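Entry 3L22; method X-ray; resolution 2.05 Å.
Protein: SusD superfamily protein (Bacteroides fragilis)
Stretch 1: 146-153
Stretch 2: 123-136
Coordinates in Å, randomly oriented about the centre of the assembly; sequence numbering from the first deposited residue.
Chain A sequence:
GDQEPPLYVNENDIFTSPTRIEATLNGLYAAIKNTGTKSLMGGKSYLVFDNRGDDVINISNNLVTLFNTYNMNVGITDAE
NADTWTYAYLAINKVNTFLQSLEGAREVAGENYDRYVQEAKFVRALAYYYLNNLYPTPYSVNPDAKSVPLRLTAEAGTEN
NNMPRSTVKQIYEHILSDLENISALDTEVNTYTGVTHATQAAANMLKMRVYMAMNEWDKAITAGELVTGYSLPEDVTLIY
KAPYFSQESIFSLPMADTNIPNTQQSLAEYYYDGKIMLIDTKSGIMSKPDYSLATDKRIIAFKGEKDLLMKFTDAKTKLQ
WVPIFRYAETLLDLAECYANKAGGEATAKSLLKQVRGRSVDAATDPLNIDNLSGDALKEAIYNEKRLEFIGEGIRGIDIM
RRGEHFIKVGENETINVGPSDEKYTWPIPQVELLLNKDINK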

# COMPACT_ATOMS: atom_id res chain seq x y z
N LYS A 146 14.95 14.22 -4.60
CA LYS A 146 14.34 14.81 -3.41
C LYS A 146 12.94 14.27 -3.19
O LYS A 146 12.15 14.18 -4.13
CB LYS A 146 14.28 16.34 -3.49
CG LYS A 146 15.65 17.00 -3.41
CD LYS A 146 15.47 18.48 -3.53
CE LYS A 146 16.80 19.24 -3.48
NZ LYS A 146 16.55 20.68 -3.10
N SER A 147 12.64 13.92 -1.94
CA SER A 147 11.36 13.36 -1.58
C SER A 147 10.60 14.34 -0.71
O SER A 147 9.98 15.25 -1.25
CB SER A 147 11.54 11.98 -0.95
OG SER A 147 10.30 11.44 -0.53
N VAL A 148 10.64 14.18 0.62
CA VAL A 148 9.76 14.93 1.52
C VAL A 148 10.56 15.32 2.78
O VAL A 148 11.59 14.71 3.05
CB VAL A 148 8.51 14.11 1.89
CG1 VAL A 148 7.66 13.71 0.62
CG2 VAL A 148 8.85 12.88 2.74
N PRO A 149 10.11 16.34 3.55
CA PRO A 149 10.72 16.63 4.85
C PRO A 149 10.59 15.48 5.82
O PRO A 149 9.49 14.92 5.98
CB PRO A 149 9.91 17.81 5.36
CG PRO A 149 9.29 18.43 4.09
CD PRO A 149 9.04 17.29 3.22
N LEU A 150 11.71 15.14 6.47
CA LEU A 150 11.75 14.04 7.39
C LEU A 150 11.47 14.63 8.79
O LEU A 150 12.39 14.98 9.52
CB LEU A 150 13.10 13.31 7.31
CG LEU A 150 13.30 12.06 8.17
CD1 LEU A 150 12.08 11.11 8.12
CD2 LEU A 150 14.56 11.32 7.72
N ARG A 151 10.20 14.76 9.13
CA ARG A 151 9.78 15.34 10.41
C ARG A 151 9.66 14.24 11.47
O ARG A 151 8.81 13.35 11.36
CB ARG A 151 8.44 16.07 10.25
CG ARG A 151 8.43 17.09 9.11
CD ARG A 151 7.23 18.00 9.13
NE ARG A 151 7.28 19.01 8.08
CZ ARG A 151 7.96 20.15 8.14
NH1 ARG A 151 8.68 20.49 9.21
NH2 ARG A 151 7.90 20.97 7.10
N LEU A 152 10.52 14.30 12.49
CA LEU A 152 10.59 13.29 13.52
C LEU A 152 10.44 13.80 14.95
O LEU A 152 10.48 13.01 15.88
CB LEU A 152 11.89 12.48 13.36
CG LEU A 152 12.05 11.72 12.04
CD1 LEU A 152 13.50 11.14 11.94
CD2 LEU A 152 11.00 10.62 11.87
N THR A 153 10.22 15.09 15.15
CA THR A 153 10.07 15.64 16.50
C THR A 153 8.61 15.91 16.79
O THR A 153 7.83 16.16 15.88
CB THR A 153 10.82 16.96 16.62
OG1 THR A 153 10.38 17.82 15.58
CG2 THR A 153 12.36 16.75 16.49
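Stretch 2, residues 123-136: VRALAYYYLNNLYP

How does stretch 2 run against stretch 1? It enters as a helix, already under way at Val123, with backbone hydrogen bonds such as Tyr128 N to Arg124 O at 3.0 Å, and passes into loop or turn before Pro136. Stretch 1 has no regular helix or strand and runs the opposite way: Leu152 lies nearest Arg124, Leu150 nearest Tyr128, and Ser147 nearest Pro136, where the CA atoms of Ser147 and Pro136 close to 4.5 Å.

What does the first part of stretch 2 offer? Arg124 points toward stretch 1, and Leu152 CD2 lies over one face of its guanidinium, 3.8 Å from Arg124 NE. A water ties the same two residues together, accepting from Arg124 NH1 at 2.8 Å and donating to Leu152 O at 2.7 Å. Val123, Ala125, Leu126 and Ala127 are out of reach.

Why does Tyr128 matter so much here? One turn on from Arg124, it has the largest area covered by the other stretch. Its OH donates to Arg151 O at 2.8 Å, so the tyrosine binds a backbone carbonyl of the irregular stretch. Leu150 CD1 sits over one ring face, 4.0 Å from the Tyr128 ring centroid, in a CH-pi contact, while Val148 CG2 approaches the ring edge, 4.2 Å from Tyr128 CD1.

How is the contact completed beyond Tyr128? Val148 points toward stretch 2, and its CG1 reaches Leu131 CB at 4.2 Å. Next, Asn132 turns its side-chain end to stretch 1, and its OD1 accepts a hydrogen bond from Ser147 OG at 2.8 Å. Val148 CG1 also meets Tyr135 CD2 at 3.9 Å. Pro136 then packs against the start of stretch 1, with its CB 3.4 Å from Lys146 O and its CG 3.6 Å from Ser147 OG.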

# COMPACT_ATOMS: atom_id res chain seq x y z
N VAL A 123 3.69 2.50 12.22
CA VAL A 123 2.74 3.44 11.65
C VAL A 123 3.47 4.64 11.00
O VAL A 123 3.16 5.00 9.87
CB VAL A 123 1.71 3.88 12.68
CG1 VAL A 123 0.79 4.96 12.14
CG2 VAL A 123 0.88 2.66 13.13
N ARG A 124 4.50 5.18 11.66
CA ARG A 124 5.29 6.27 11.06
C ARG A 124 6.00 5.79 9.80
O ARG A 124 6.01 6.49 8.79
CB ARG A 124 6.27 6.81 12.06
CG ARG A 124 7.09 7.99 11.55
CD ARG A 124 7.80 8.67 12.72
NE ARG A 124 8.83 7.83 13.30
CZ ARG A 124 9.47 8.12 14.44
NH1 ARG A 124 9.22 9.25 15.13
NH2 ARG A 124 10.44 7.32 14.84
N ALA A 125 6.53 4.57 9.86
CA ALA A 125 7.25 3.98 8.74
C ALA A 125 6.34 3.81 7.51
O ALA A 125 6.71 4.16 6.37
CB ALA A 125 7.89 2.62 9.16
N LEU A 126 5.13 3.31 7.76
CA LEU A 126 4.16 3.15 6.70
C LEU A 126 3.75 4.49 6.05
O LEU A 126 3.61 4.60 4.80
CB LEU A 126 2.93 2.38 7.26
CG LEU A 126 1.96 1.78 6.25
CD1 LEU A 126 2.66 0.83 5.22
CD2 LEU A 126 0.78 1.06 6.94
N ALA A 127 3.56 5.51 6.88
CA ALA A 127 3.17 6.81 6.37
C ALA A 127 4.26 7.37 5.44
O ALA A 127 3.98 7.77 4.30
CB ALA A 127 2.89 7.76 7.52
N TYR A 128 5.51 7.33 5.91
CA TYR A 128 6.63 7.76 5.06
C TYR A 128 6.78 6.91 3.80
O TYR A 128 7.16 7.44 2.74
CB TYR A 128 7.96 7.79 5.86
CG TYR A 128 8.11 9.07 6.65
CD1 TYR A 128 8.24 10.29 5.99
CD2 TYR A 128 8.10 9.07 8.05
CE1 TYR A 128 8.35 11.48 6.68
CE2 TYR A 128 8.23 10.29 8.77
CZ TYR A 128 8.35 11.48 8.06
OH TYR A 128 8.45 12.68 8.70
N TYR A 129 6.50 5.61 3.90
CA TYR A 129 6.61 4.74 2.75
C TYR A 129 5.67 5.17 1.61
O TYR A 129 6.06 5.21 0.43
CB TYR A 129 6.35 3.27 3.17
CG TYR A 129 6.10 2.35 2.02
CD1 TYR A 129 7.16 1.76 1.33
CD2 TYR A 129 4.82 2.06 1.61
CE1 TYR A 129 6.95 0.91 0.27
CE2 TYR A 129 4.58 1.20 0.51
CZ TYR A 129 5.64 0.63 -0.14
OH TYR A 129 5.44 -0.23 -1.20
N TYR A 130 4.42 5.46 1.96
CA TYR A 130 3.48 5.92 0.95
C TYR A 130 3.85 7.31 0.36
O TYR A 130 3.77 7.48 -0.85
CB TYR A 130 2.04 5.86 1.48
CG TYR A 130 1.52 4.44 1.59
CD1 TYR A 130 1.41 3.63 0.47
CD2 TYR A 130 1.09 3.92 2.81
CE1 TYR A 130 0.91 2.34 0.54
CE2 TYR A 130 0.60 2.64 2.91
CZ TYR A 130 0.49 1.85 1.77
OH TYR A 130 0.00 0.58 1.85
N LEU A 131 4.34 8.23 1.18
CA LEU A 131 4.83 9.51 0.67
C LEU A 131 6.00 9.30 -0.31
O LEU A 131 6.08 9.96 -1.36
CB LEU A 131 5.25 10.44 1.80
CG LEU A 131 4.20 10.94 2.81
CD1 LEU A 131 4.89 11.75 3.90
CD2 LEU A 131 3.10 11.77 2.06
N ASN A 132 6.84 8.31 -0.02
CA ASN A 132 8.04 8.05 -0.82
C ASN A 132 7.68 7.43 -2.18
O ASN A 132 8.56 7.30 -3.02
CB ASN A 132 9.01 7.10 -0.09
CG ASN A 132 10.47 7.51 -0.21
OD1 ASN A 132 10.77 8.68 -0.39
ND2 ASN A 132 11.39 6.53 -0.10
N ASN A 133 6.44 7.00 -2.34
CA ASN A 133 5.94 6.45 -3.60
C ASN A 133 5.00 7.39 -4.36
O ASN A 133 4.31 6.95 -5.30
CB ASN A 133 5.28 5.10 -3.34
CG ASN A 133 6.28 3.99 -3.13
OD1 ASN A 133 6.86 3.49 -4.10
ND2 ASN A 133 6.53 3.62 -1.86
N LEU A 134 5.04 8.69 -4.01
CA LEU A 134 4.30 9.74 -4.72
C LEU A 134 5.17 10.93 -5.15
O LEU A 134 5.11 11.35 -6.31
CB LEU A 134 3.13 10.25 -3.88
CG LEU A 134 2.00 9.23 -3.68
CD1 LEU A 134 1.06 9.66 -2.54
CD2 LEU A 134 1.26 9.00 -5.02
N TYR A 135 6.01 11.44 -4.25
CA TYR A 135 6.71 12.70 -4.46
C TYR A 135 8.09 12.61 -5.16
O TYR A 135 8.36 13.41 -6.02
CB TYR A 135 6.76 13.48 -3.14
CG TYR A 135 5.34 13.80 -2.68
CD1 TYR A 135 4.63 14.88 -3.25
CD2 TYR A 135 4.68 13.01 -1.74
CE1 TYR A 135 3.31 15.17 -2.87
CE2 TYR A 135 3.35 13.29 -1.38
CZ TYR A 135 2.67 14.36 -1.93
OH TYR A 135 1.38 14.63 -1.53
N PRO A 136 8.93 11.60 -4.85
CA PRO A 136 10.21 11.61 -5.51
C PRO A 136 10.26 10.71 -6.73
O PRO A 136 9.51 9.72 -6.81
CB PRO A 136 11.14 11.00 -4.46
CG PRO A 136 10.28 10.00 -3.79
CD PRO A 136 8.91 10.64 -3.74
O HOH W 1 10.45 10.71 17.20